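Side-chain contacts in HEPN domain-containing protein (Thermotoga maritima, PDB 1O3U), which is of unknown function but folds as an all-helical HEPN domain that associates with a second copy of itself: residues H22-L27 against R116-A121; D65-L70 against F74-E79; D82-L87 against E122-F127; D98-G103 against N107-I112. All blocks are in the same frame, centred on the assembly; numbering follows the deposited sequence.

Three of the four contacts share helix 104-132, the longest of the five helices. Contact 4 comes first along it, then contact 1, then contact 3. At these places the helix meets its own leading loop (contact 4), helix 11-28 (contact 1) and helix 78-88 (contact 3). Contacts 1 and 3 have centres about 11 Å apart and touch through salt bridges. Contact 2, whose centre is about 10 Å from that of contact 3, joins helix 63-70 to the loop that leads into helix 78-88 and lies on the opposite side of the chain's centre from contact 1. Contact 4 is peripheral, its centre about 32 Å from that of contact 2. Helix 104-132 is thus the common element linking helices 11-28 and 78-88 of the HEPN domain.

Contact 1 (H22-L27 against R116-A121); sequences HAKHDL and RLVNYA
Val118 turns its two methyls in different directions toward Lys24, Ala23 and Leu27: at chi1 163° CG1 lies opposite the backbone N, while CG2 sits beside that N and opposite the carbonyl carbon. Lys24 places CG beside its own N (chi1 -74°) and then runs fully extended, and its methylenes cross Val118 CG1 at a slant. Val118 CG1 is 3.8 Å from Lys24 CG and 4.1 Å from Lys24 CE. The other methyl, Val118 CG2, points between two apolar groups a turn apart, at 3.9 Å from Ala23 CB and 4.3 Å from Leu27 CD2. Val118 is thus the one residue of 116-121 that touches 22-27, flanked by Ala23, Leu27 and the lysine stem. The ammonium of Lys24 continues past the valine to a salt bridge with Glu122, one turn further along the partner helix. Behind this interface, on another side of helix 104-132, Arg116 NH1 donates to Tyr120 OH at 3.2 Å, with the hydroxyl in the guanidinium plane. The same nitrogen pairs with Glu86, and the Tyr120 ring stacks on His83, so this arginine-tyrosine pair faces helix 78-88. The segments of helix 11-28 and helix 104-132 run nearly antiparallel, at 164° with axes 10.3 Å apart. Helix 32-54 packs beside both, meeting Ala23 through Ser38 and Val118 through Ser39, while the face of helix 11-28 bearing His22 and Asp26 meets the second subunit, where each bonds to the other's counterpart.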
# COMPACT_ATOMS: atom_id res chain seq x y z
N HIS A 22 7.89 5.91 0.75
CA HIS A 22 8.33 4.61 0.24
C HIS A 22 8.76 4.73 -1.22
O HIS A 22 9.83 4.25 -1.61
CB HIS A 22 7.25 3.54 0.36
CG HIS A 22 7.78 2.12 0.42
ND1 HIS A 22 6.97 1.03 0.64
CD2 HIS A 22 9.05 1.63 0.33
CE1 HIS A 22 7.71 -0.07 0.67
NE2 HIS A 22 8.97 0.27 0.50
N ALA A 23 7.91 5.35 -2.05
CA ALA A 23 8.22 5.54 -3.45
C ALA A 23 9.55 6.30 -3.67
O ALA A 23 10.34 5.94 -4.55
CB ALA A 23 7.13 6.27 -4.11
N LYS A 24 9.73 7.36 -2.90
CA LYS A 24 10.91 8.18 -2.99
C LYS A 24 12.19 7.40 -2.57
O LYS A 24 13.25 7.59 -3.15
CB LYS A 24 10.71 9.43 -2.15
CG LYS A 24 9.75 10.44 -2.79
CD LYS A 24 9.70 11.69 -1.99
CE LYS A 24 8.66 12.60 -2.59
NZ LYS A 24 8.63 13.88 -1.90
N HIS A 25 12.05 6.53 -1.59
CA HIS A 25 13.13 5.66 -1.14
C HIS A 25 13.50 4.68 -2.23
O HIS A 25 14.69 4.49 -2.54
CB HIS A 25 12.71 4.92 0.11
CG HIS A 25 13.82 4.14 0.74
ND1 HIS A 25 13.95 2.78 0.58
CD2 HIS A 25 14.85 4.53 1.52
CE1 HIS A 25 15.02 2.36 1.25
NE2 HIS A 25 15.59 3.41 1.82
N ASP A 26 12.48 4.04 -2.81
CA ASP A 26 12.71 3.11 -3.93
C ASP A 26 13.35 3.85 -5.12
O ASP A 26 14.29 3.33 -5.74
CB ASP A 26 11.42 2.44 -4.40
CG ASP A 26 10.97 1.30 -3.47
OD1 ASP A 26 11.82 0.58 -2.89
OD2 ASP A 26 9.79 1.08 -3.28
N LEU A 27 12.87 5.06 -5.42
CA LEU A 27 13.45 5.85 -6.48
C LEU A 27 14.95 6.09 -6.27
O LEU A 27 15.75 5.94 -7.20
CB LEU A 27 12.73 7.17 -6.63
CG LEU A 27 13.20 8.12 -7.73
CD1 LEU A 27 13.13 7.44 -9.10
CD2 LEU A 27 12.32 9.34 -7.67
N ARG A 116 8.60 11.17 -12.61
CA ARG A 116 7.33 11.72 -13.07
C ARG A 116 6.16 11.17 -12.25
O ARG A 116 5.29 11.94 -11.76
CB ARG A 116 7.18 11.39 -14.57
CG ARG A 116 6.23 12.17 -15.31
CD ARG A 116 6.59 12.31 -16.79
NE ARG A 116 6.73 11.02 -17.47
CZ ARG A 116 5.72 10.21 -17.73
NH1 ARG A 116 4.49 10.54 -17.37
NH2 ARG A 116 5.92 9.04 -18.33
N LEU A 117 6.12 9.86 -12.12
CA LEU A 117 5.01 9.22 -11.41
C LEU A 117 5.02 9.58 -9.92
O LEU A 117 3.97 9.74 -9.29
CB LEU A 117 5.02 7.71 -11.63
CG LEU A 117 4.87 7.29 -13.10
CD1 LEU A 117 4.94 5.79 -13.22
CD2 LEU A 117 3.58 7.83 -13.64
N VAL A 118 6.20 9.68 -9.33
CA VAL A 118 6.31 10.07 -7.94
C VAL A 118 5.79 11.52 -7.80
O VAL A 118 5.01 11.86 -6.86
CB VAL A 118 7.76 9.91 -7.43
CG1 VAL A 118 7.99 10.69 -6.15
CG2 VAL A 118 8.16 8.40 -7.27
N ASN A 119 6.23 12.40 -8.71
CA ASN A 119 5.74 13.76 -8.68
C ASN A 119 4.23 13.84 -8.83
O ASN A 119 3.58 14.64 -8.18
CB ASN A 119 6.41 14.62 -9.74
CG ASN A 119 7.87 14.83 -9.47
OD1 ASN A 119 8.37 14.59 -8.35
ND2 ASN A 119 8.61 15.28 -10.53
N TYR A 120 3.68 13.03 -9.72
CA TYR A 120 2.23 13.01 -9.94
C TYR A 120 1.52 12.62 -8.66
O TYR A 120 0.51 13.22 -8.34
CB TYR A 120 1.82 12.03 -11.03
CG TYR A 120 2.25 12.40 -12.43
CD1 TYR A 120 2.78 13.64 -12.72
CD2 TYR A 120 2.03 11.50 -13.49
CE1 TYR A 120 3.17 13.96 -14.01
CE2 TYR A 120 2.39 11.82 -14.75
CZ TYR A 120 2.96 13.05 -15.02
OH TYR A 120 3.33 13.37 -16.30
N ALA A 121 2.03 11.61 -7.95
CA ALA A 121 1.38 11.16 -6.73
C ALA A 121 1.44 12.28 -5.67
O ALA A 121 0.46 12.58 -5.00
CB ALA A 121 2.04 9.92 -6.21

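Contact 2 (D65-L70 against F74-E79); sequences DFLGEL and FEIPEE
Leu70 serves two neighbours with its two methyls, Phe74 on one branch and Ile76 on the other. Its CG swings away from the backbone N, with chi1 at -154°, which carries the fork out from the helix end toward the loop. Leu70 CD1 approaches the rim of the phenyl ring, 3.8 Å from Phe74 CD2, and Leu70 CG lies in the plane of that ring at its edge; the leucine therefore borders the ring without lying over it. Leu70 CD2 meets Ile76 CD1 at 4.1 Å, the two side chains crossing at about a right angle. Ile76 also reaches back along the helix. At chi1 -55° its CG1 stands opposite the carbonyl carbon and its CG2 opposite the N, which divides the branches between two parts of one residue: CG1 rests 3.9 Å from Leu67 O, and CG2 comes within 4.3 Å of Leu67 CD1. The backbone adds one straight hydrogen bond, Phe74 N to Leu70 O at 2.9 Å and 173°, which ties the far side of the turn to the last residue of helix 63-70. The side-chain hydroxyls of Ser71 and Ser72 bond to the carbonyls of Leu67 and Glu69. Phe74 and Ile76 further pack on Leu131 and Phe127 of helix 104-132. This is a compact helix-loop-helix connection, in which the apolar residues of an extended linker fold back on the helix just ended, before Pro77 as N-cap starts helix 78-88.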
# COMPACT_ATOMS: atom_id res chain seq x y z
N ASP A 65 -10.70 5.99 -11.18
CA ASP A 65 -12.03 5.64 -10.66
C ASP A 65 -12.43 6.65 -9.60
O ASP A 65 -13.47 7.28 -9.70
CB ASP A 65 -12.08 4.23 -10.03
CG ASP A 65 -12.10 3.11 -11.05
OD1 ASP A 65 -12.43 3.34 -12.23
OD2 ASP A 65 -11.79 1.93 -10.72
N PHE A 66 -11.58 6.84 -8.60
CA PHE A 66 -11.94 7.68 -7.47
C PHE A 66 -12.03 9.16 -7.88
O PHE A 66 -12.94 9.87 -7.46
CB PHE A 66 -10.95 7.52 -6.32
CG PHE A 66 -10.78 6.10 -5.83
CD1 PHE A 66 -11.87 5.31 -5.53
CD2 PHE A 66 -9.51 5.61 -5.58
CE1 PHE A 66 -11.69 4.03 -5.04
CE2 PHE A 66 -9.34 4.31 -5.11
CZ PHE A 66 -10.44 3.53 -4.83
N LEU A 67 -11.10 9.65 -8.68
CA LEU A 67 -11.19 11.06 -9.15
C LEU A 67 -12.41 11.32 -10.01
O LEU A 67 -13.00 12.40 -9.95
CB LEU A 67 -9.95 11.45 -9.94
CG LEU A 67 -8.67 11.71 -9.19
CD1 LEU A 67 -7.66 12.26 -10.19
CD2 LEU A 67 -8.89 12.73 -8.01
N GLY A 68 -12.82 10.34 -10.81
CA GLY A 68 -14.03 10.48 -11.59
C GLY A 68 -15.23 10.65 -10.69
O GLY A 68 -16.05 11.51 -10.94
N GLU A 69 -15.36 9.83 -9.64
CA GLU A 69 -16.48 9.93 -8.70
C GLU A 69 -16.44 11.29 -7.99
O GLU A 69 -17.46 11.96 -7.80
CB GLU A 69 -16.44 8.80 -7.63
CG GLU A 69 -16.98 7.43 -8.03
CD GLU A 69 -16.82 6.39 -6.90
OE1 GLU A 69 -17.43 6.55 -5.80
OE2 GLU A 69 -16.06 5.42 -7.12
N LEU A 70 -15.23 11.69 -7.61
CA LEU A 70 -15.04 12.96 -6.90
C LEU A 70 -15.49 14.18 -7.74
O LEU A 70 -15.94 15.18 -7.18
CB LEU A 70 -13.58 13.06 -6.47
CG LEU A 70 -13.29 13.93 -5.26
CD1 LEU A 70 -14.17 13.50 -4.07
CD2 LEU A 70 -11.78 13.89 -4.88
N PHE A 74 -16.61 17.96 -6.55
CA PHE A 74 -15.54 18.94 -6.63
C PHE A 74 -14.96 19.05 -8.02
O PHE A 74 -14.86 18.07 -8.71
CB PHE A 74 -14.40 18.60 -5.65
CG PHE A 74 -14.89 18.40 -4.24
CD1 PHE A 74 -15.34 19.49 -3.51
CD2 PHE A 74 -14.94 17.15 -3.68
CE1 PHE A 74 -15.84 19.34 -2.22
CE2 PHE A 74 -15.45 16.98 -2.37
CZ PHE A 74 -15.90 18.07 -1.66
N GLU A 75 -14.54 20.24 -8.38
CA GLU A 75 -13.84 20.42 -9.63
C GLU A 75 -12.44 19.81 -9.54
O GLU A 75 -11.63 20.18 -8.67
CB GLU A 75 -13.77 21.90 -9.99
CG GLU A 75 -12.90 22.24 -11.18
CD GLU A 75 -13.39 21.64 -12.49
OE1 GLU A 75 -14.48 21.06 -12.50
OE2 GLU A 75 -12.65 21.71 -13.50
N ILE A 76 -12.16 18.87 -10.43
CA ILE A 76 -10.85 18.22 -10.51
C ILE A 76 -10.14 18.71 -11.77
O ILE A 76 -10.61 18.46 -12.90
CB ILE A 76 -10.97 16.70 -10.62
CG1 ILE A 76 -11.80 16.10 -9.47
CG2 ILE A 76 -9.57 16.07 -10.76
CD1 ILE A 76 -11.34 16.46 -8.07
N PRO A 77 -8.99 19.34 -11.59
CA PRO A 77 -8.25 19.84 -12.74
C PRO A 77 -7.92 18.71 -13.72
O PRO A 77 -7.65 17.56 -13.32
CB PRO A 77 -6.99 20.44 -12.13
CG PRO A 77 -7.29 20.64 -10.68
CD PRO A 77 -8.29 19.61 -10.31
N GLU A 78 -7.99 19.05 -15.00
CA GLU A 78 -7.75 18.11 -16.07
C GLU A 78 -6.39 17.48 -15.94
O GLU A 78 -6.25 16.28 -16.17
CB GLU A 78 -7.86 18.83 -17.43
CG GLU A 78 -7.70 17.91 -18.62
CD GLU A 78 -7.44 18.68 -19.90
OE1 GLU A 78 -8.41 18.84 -20.67
OE2 GLU A 78 -6.28 19.13 -20.11
N GLU A 79 -5.38 18.27 -15.60
CA GLU A 79 -4.02 17.74 -15.49
C GLU A 79 -3.88 16.69 -14.41
O GLU A 79 -3.06 15.80 -14.55
CB GLU A 79 -3.00 18.84 -15.29
CG GLU A 79 -2.82 19.36 -13.88
CD GLU A 79 -2.00 20.63 -13.86
OE1 GLU A 79 -2.56 21.65 -14.34
OE2 GLU A 79 -0.82 20.62 -13.42

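Contact 3 (D82-L87 against E122-F127); sequences DHALEL and EKIIRF
The polar part of the contact joins His83 and Lys123. Lys123 NZ donates to His83 NE2 at 3.0 Å, and the ammonium lies in the imidazole plane, only 2° out of it, so the ring nitrogen is met squarely from the edge. The lysine arrives at about a right angle to the histidine side chain: its CG is directed away from the backbone N (chi1 -152°), and the extended chain brings CD to 3.7 Å from His83 CD2. Glu79, one turn before His83, holds the same ammonium in a salt bridge and is its stronger partner, so the lysine links helix 104-132 to two successive turns of helix 78-88. In the helical bundle of this HEPN domain these two segments cross at 132° with axes 10.8 Å apart. The apolar part centres on Ile124 CD1: Leu87 CD1 and Ile124 CD1 meet end to end at 3.7 Å, and the same isoleucine methyl stands 4.5 Å from Ala84 CB. Val63 of helix 63-70 and Val47 of helix 32-54 also touch Ile124. A purely electrostatic pair lies within helix 104-132, where Arg126 NH2 is 3.4 Å from Glu122 OE2; the carboxylate sits off the plane of the guanidinium, so the attraction is one of charge without a directed hydrogen bond, while Glu122 CG lies over one guanidinium face.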
# COMPACT_ATOMS: atom_id res chain seq x y z
N ASP A 82 -5.27 13.56 -15.94
CA ASP A 82 -4.19 13.11 -16.82
C ASP A 82 -3.12 12.35 -16.03
O ASP A 82 -2.71 11.27 -16.42
CB ASP A 82 -3.51 14.29 -17.55
CG ASP A 82 -4.30 14.78 -18.76
OD1 ASP A 82 -3.84 15.76 -19.43
OD2 ASP A 82 -5.38 14.24 -19.12
N HIS A 83 -2.66 12.92 -14.93
CA HIS A 83 -1.66 12.24 -14.10
C HIS A 83 -2.18 10.91 -13.56
O HIS A 83 -1.44 9.92 -13.49
CB HIS A 83 -1.24 13.10 -12.90
CG HIS A 83 -0.60 14.41 -13.26
ND1 HIS A 83 -0.13 14.70 -14.52
CD2 HIS A 83 -0.34 15.50 -12.50
CE1 HIS A 83 0.37 15.92 -14.53
NE2 HIS A 83 0.29 16.41 -13.31
N ALA A 84 -3.45 10.91 -13.16
CA ALA A 84 -4.07 9.73 -12.59
C ALA A 84 -4.06 8.62 -13.61
O ALA A 84 -3.82 7.48 -13.28
CB ALA A 84 -5.47 10.02 -12.16
N LEU A 85 -4.30 8.96 -14.86
CA LEU A 85 -4.37 7.94 -15.90
C LEU A 85 -3.00 7.36 -16.14
O LEU A 85 -2.89 6.17 -16.35
CB LEU A 85 -4.97 8.51 -17.16
CG LEU A 85 -6.47 8.74 -16.91
CD1 LEU A 85 -7.02 9.83 -17.85
CD2 LEU A 85 -7.23 7.43 -17.06
N GLU A 86 -1.95 8.18 -16.04
CA GLU A 86 -0.59 7.69 -16.15
C GLU A 86 -0.23 6.77 -14.99
O GLU A 86 0.46 5.76 -15.16
CB GLU A 86 0.41 8.84 -16.20
CG GLU A 86 0.26 9.71 -17.42
CD GLU A 86 0.92 9.12 -18.64
OE1 GLU A 86 2.13 8.82 -18.58
OE2 GLU A 86 0.21 8.95 -19.65
N LEU A 87 -0.71 7.11 -13.80
CA LEU A 87 -0.43 6.32 -12.61
C LEU A 87 -1.16 4.99 -12.64
O LEU A 87 -0.70 4.01 -12.06
CB LEU A 87 -0.90 7.07 -11.38
CG LEU A 87 0.05 8.11 -10.85
CD1 LEU A 87 -0.74 9.10 -9.97
CD2 LEU A 87 1.18 7.38 -10.08
N GLU A 122 2.60 12.88 -5.54
CA GLU A 122 2.76 14.03 -4.69
C GLU A 122 1.80 15.19 -5.00
O GLU A 122 1.22 15.78 -4.08
CB GLU A 122 4.20 14.49 -4.72
CG GLU A 122 4.52 15.59 -3.70
CD GLU A 122 6.01 15.60 -3.37
OE1 GLU A 122 6.83 15.43 -4.30
OE2 GLU A 122 6.37 15.72 -2.19
N LYS A 123 1.64 15.51 -6.28
CA LYS A 123 0.69 16.49 -6.72
C LYS A 123 -0.73 16.17 -6.30
O LYS A 123 -1.45 17.03 -5.78
CB LYS A 123 0.81 16.61 -8.24
CG LYS A 123 0.47 17.85 -8.82
CD LYS A 123 1.21 17.96 -10.19
CE LYS A 123 0.97 19.23 -10.85
NZ LYS A 123 1.09 19.09 -12.32
N ILE A 124 -1.13 14.91 -6.48
CA ILE A 124 -2.44 14.48 -6.08
C ILE A 124 -2.62 14.57 -4.56
O ILE A 124 -3.69 15.05 -4.06
CB ILE A 124 -2.73 13.07 -6.64
CG1 ILE A 124 -2.94 13.15 -8.16
CG2 ILE A 124 -3.98 12.46 -5.98
CD1 ILE A 124 -2.98 11.79 -8.89
N ILE A 125 -1.62 14.09 -3.81
CA ILE A 125 -1.63 14.22 -2.36
C ILE A 125 -1.84 15.69 -1.91
O ILE A 125 -2.68 15.96 -1.07
CB ILE A 125 -0.38 13.64 -1.74
CG1 ILE A 125 -0.38 12.13 -1.88
CG2 ILE A 125 -0.23 14.13 -0.28
CD1 ILE A 125 1.01 11.48 -1.55
N ARG A 126 -1.10 16.62 -2.50
CA ARG A 126 -1.16 18.03 -2.12
C ARG A 126 -2.51 18.66 -2.54
O ARG A 126 -3.08 19.44 -1.79
CB ARG A 126 0.02 18.77 -2.75
CG ARG A 126 1.37 18.37 -2.13
CD ARG A 126 2.56 19.05 -2.76
NE ARG A 126 3.76 18.89 -1.95
CZ ARG A 126 4.97 19.26 -2.33
NH1 ARG A 126 5.16 19.85 -3.50
NH2 ARG A 126 5.98 19.08 -1.52
N PHE A 127 -3.05 18.24 -3.67
CA PHE A 127 -4.40 18.66 -4.07
C PHE A 127 -5.47 18.20 -3.06
O PHE A 127 -6.38 19.00 -2.62
CB PHE A 127 -4.75 18.10 -5.43
CG PHE A 127 -6.14 18.45 -5.87
CD1 PHE A 127 -6.42 19.68 -6.39
CD2 PHE A 127 -7.18 17.53 -5.76
CE1 PHE A 127 -7.72 19.99 -6.83
CE2 PHE A 127 -8.45 17.83 -6.17
CZ PHE A 127 -8.72 19.06 -6.70

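Contact 4 (D98-G103 against N107-I112); sequences DALPSG and NRYSRI
Gly103 O lies over one face of the Asn107 carboxamide, 3.1 Å from Asn107 CG and nearly above it. The same Gly103 O is also 3.1 Å from Asn107 ND2, but the N-H bonds of the amide lie in its plane and the oxygen stands above it, so no hydrogen bond forms there. At the other flat group, Leu100 touches the Tyr109 ring near its root, approaching obliquely: Leu100 CD1 is 3.6 Å from Tyr109 CD1 and 3.7 Å from Tyr109 CB, and the two side chains cross at about a right angle. The tyrosine directs CG away from its backbone N (chi1 177°), presenting the start of the ring to the loop. This is the amino-terminal end of helix 104-132, with Gly103 as N-cap. Its first turn is closed by Asn107 N donating to Gly103 O at 3.0 Å and 168°. At the backbone angles of Gly103 (phi 95°) a beta carbon would press on the carbonyl oxygen of Ser102. A water bridges the two residues, accepting from Gly103 N at 3.1 Å and donating to Asn107 OD1 at 2.6 Å; it reaches OD1 from the side of the amide plane where Gly103 O lies. Further back in the loop, the carbonyl of Leu100 receives a hydrogen bond from Arg106.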
# COMPACT_ATOMS: atom_id res chain seq x y z
N ASP A 98 11.17 -1.22 -24.36
CA ASP A 98 12.01 -2.42 -24.51
C ASP A 98 12.91 -2.31 -25.73
O ASP A 98 13.97 -2.96 -25.79
CB ASP A 98 11.16 -3.70 -24.56
CG ASP A 98 10.88 -4.20 -25.98
OD1 ASP A 98 10.11 -3.53 -26.72
OD2 ASP A 98 11.35 -5.26 -26.44
N ALA A 99 12.49 -1.50 -26.70
CA ALA A 99 13.27 -1.28 -27.92
C ALA A 99 14.42 -0.26 -27.73
O ALA A 99 15.22 -0.07 -28.64
CB ALA A 99 12.35 -0.83 -29.06
N LEU A 100 14.48 0.40 -26.57
CA LEU A 100 15.66 1.18 -26.15
C LEU A 100 16.78 0.24 -25.65
O LEU A 100 16.51 -0.65 -24.86
CB LEU A 100 15.31 2.11 -25.00
CG LEU A 100 14.32 3.24 -25.27
CD1 LEU A 100 14.15 4.03 -24.00
CD2 LEU A 100 14.78 4.14 -26.43
N PRO A 101 18.03 0.48 -26.05
CA PRO A 101 19.17 -0.30 -25.54
C PRO A 101 19.33 -0.28 -24.02
O PRO A 101 19.12 0.74 -23.34
CB PRO A 101 20.38 0.37 -26.20
CG PRO A 101 19.87 1.12 -27.34
CD PRO A 101 18.46 1.52 -27.01
N SER A 102 19.70 -1.45 -23.50
CA SER A 102 20.24 -1.60 -22.15
C SER A 102 21.35 -0.61 -21.86
O SER A 102 22.09 -0.19 -22.76
CB SER A 102 20.81 -3.02 -21.96
OG SER A 102 19.83 -3.86 -21.38
N GLY A 103 21.48 -0.28 -20.58
CA GLY A 103 22.41 0.73 -20.13
C GLY A 103 21.76 2.07 -19.98
O GLY A 103 20.58 2.15 -19.62
N ASN A 107 17.83 3.06 -18.67
CA ASN A 107 17.84 3.53 -17.30
C ASN A 107 17.43 4.98 -17.19
O ASN A 107 16.77 5.35 -16.22
CB ASN A 107 19.21 3.35 -16.66
CG ASN A 107 19.67 1.89 -16.64
OD1 ASN A 107 18.85 0.96 -16.72
ND2 ASN A 107 20.99 1.69 -16.56
N ARG A 108 17.84 5.80 -18.15
CA ARG A 108 17.44 7.19 -18.17
C ARG A 108 15.95 7.31 -18.36
O ARG A 108 15.31 8.04 -17.62
CB ARG A 108 18.25 8.00 -19.19
CG ARG A 108 19.62 8.39 -18.60
CD ARG A 108 20.57 9.15 -19.53
NE ARG A 108 20.00 10.38 -20.09
CZ ARG A 108 20.73 11.35 -20.64
NH1 ARG A 108 22.06 11.28 -20.65
NH2 ARG A 108 20.15 12.42 -21.15
N TYR A 109 15.39 6.56 -19.30
CA TYR A 109 13.96 6.57 -19.57
C TYR A 109 13.22 6.13 -18.30
O TYR A 109 12.26 6.77 -17.90
CB TYR A 109 13.60 5.62 -20.73
CG TYR A 109 12.10 5.50 -21.04
CD1 TYR A 109 11.58 5.93 -22.26
CD2 TYR A 109 11.21 4.95 -20.11
CE1 TYR A 109 10.20 5.81 -22.55
CE2 TYR A 109 9.84 4.83 -20.39
CZ TYR A 109 9.34 5.25 -21.60
OH TYR A 109 7.99 5.13 -21.86
N SER A 110 13.70 5.07 -17.65
CA SER A 110 13.00 4.54 -16.46
C SER A 110 13.07 5.47 -15.26
O SER A 110 12.11 5.61 -14.51
CB SER A 110 13.58 3.18 -16.06
OG SER A 110 13.41 2.28 -17.10
N ARG A 111 14.23 6.07 -15.05
CA ARG A 111 14.44 7.02 -13.98
C ARG A 111 13.52 8.23 -14.14
O ARG A 111 12.90 8.66 -13.19
CB ARG A 111 15.91 7.43 -13.95
CG ARG A 111 16.27 8.59 -13.02
CD ARG A 111 15.96 8.32 -11.62
NE ARG A 111 16.07 9.52 -10.78
CZ ARG A 111 16.46 9.51 -9.51
NH1 ARG A 111 16.83 8.39 -8.92
NH2 ARG A 111 16.53 10.66 -8.85
N ILE A 112 13.44 8.80 -15.34
CA ILE A 112 12.58 9.94 -15.60
C ILE A 112 11.10 9.58 -15.41
O ILE A 112 10.33 10.33 -14.78
CB ILE A 112 12.83 10.48 -17.05
CG1 ILE A 112 14.25 11.04 -17.13
CG2 ILE A 112 11.80 11.53 -17.38
CD1 ILE A 112 14.75 11.33 -18.51
O HOH W 1 19.41 -0.97 -18.44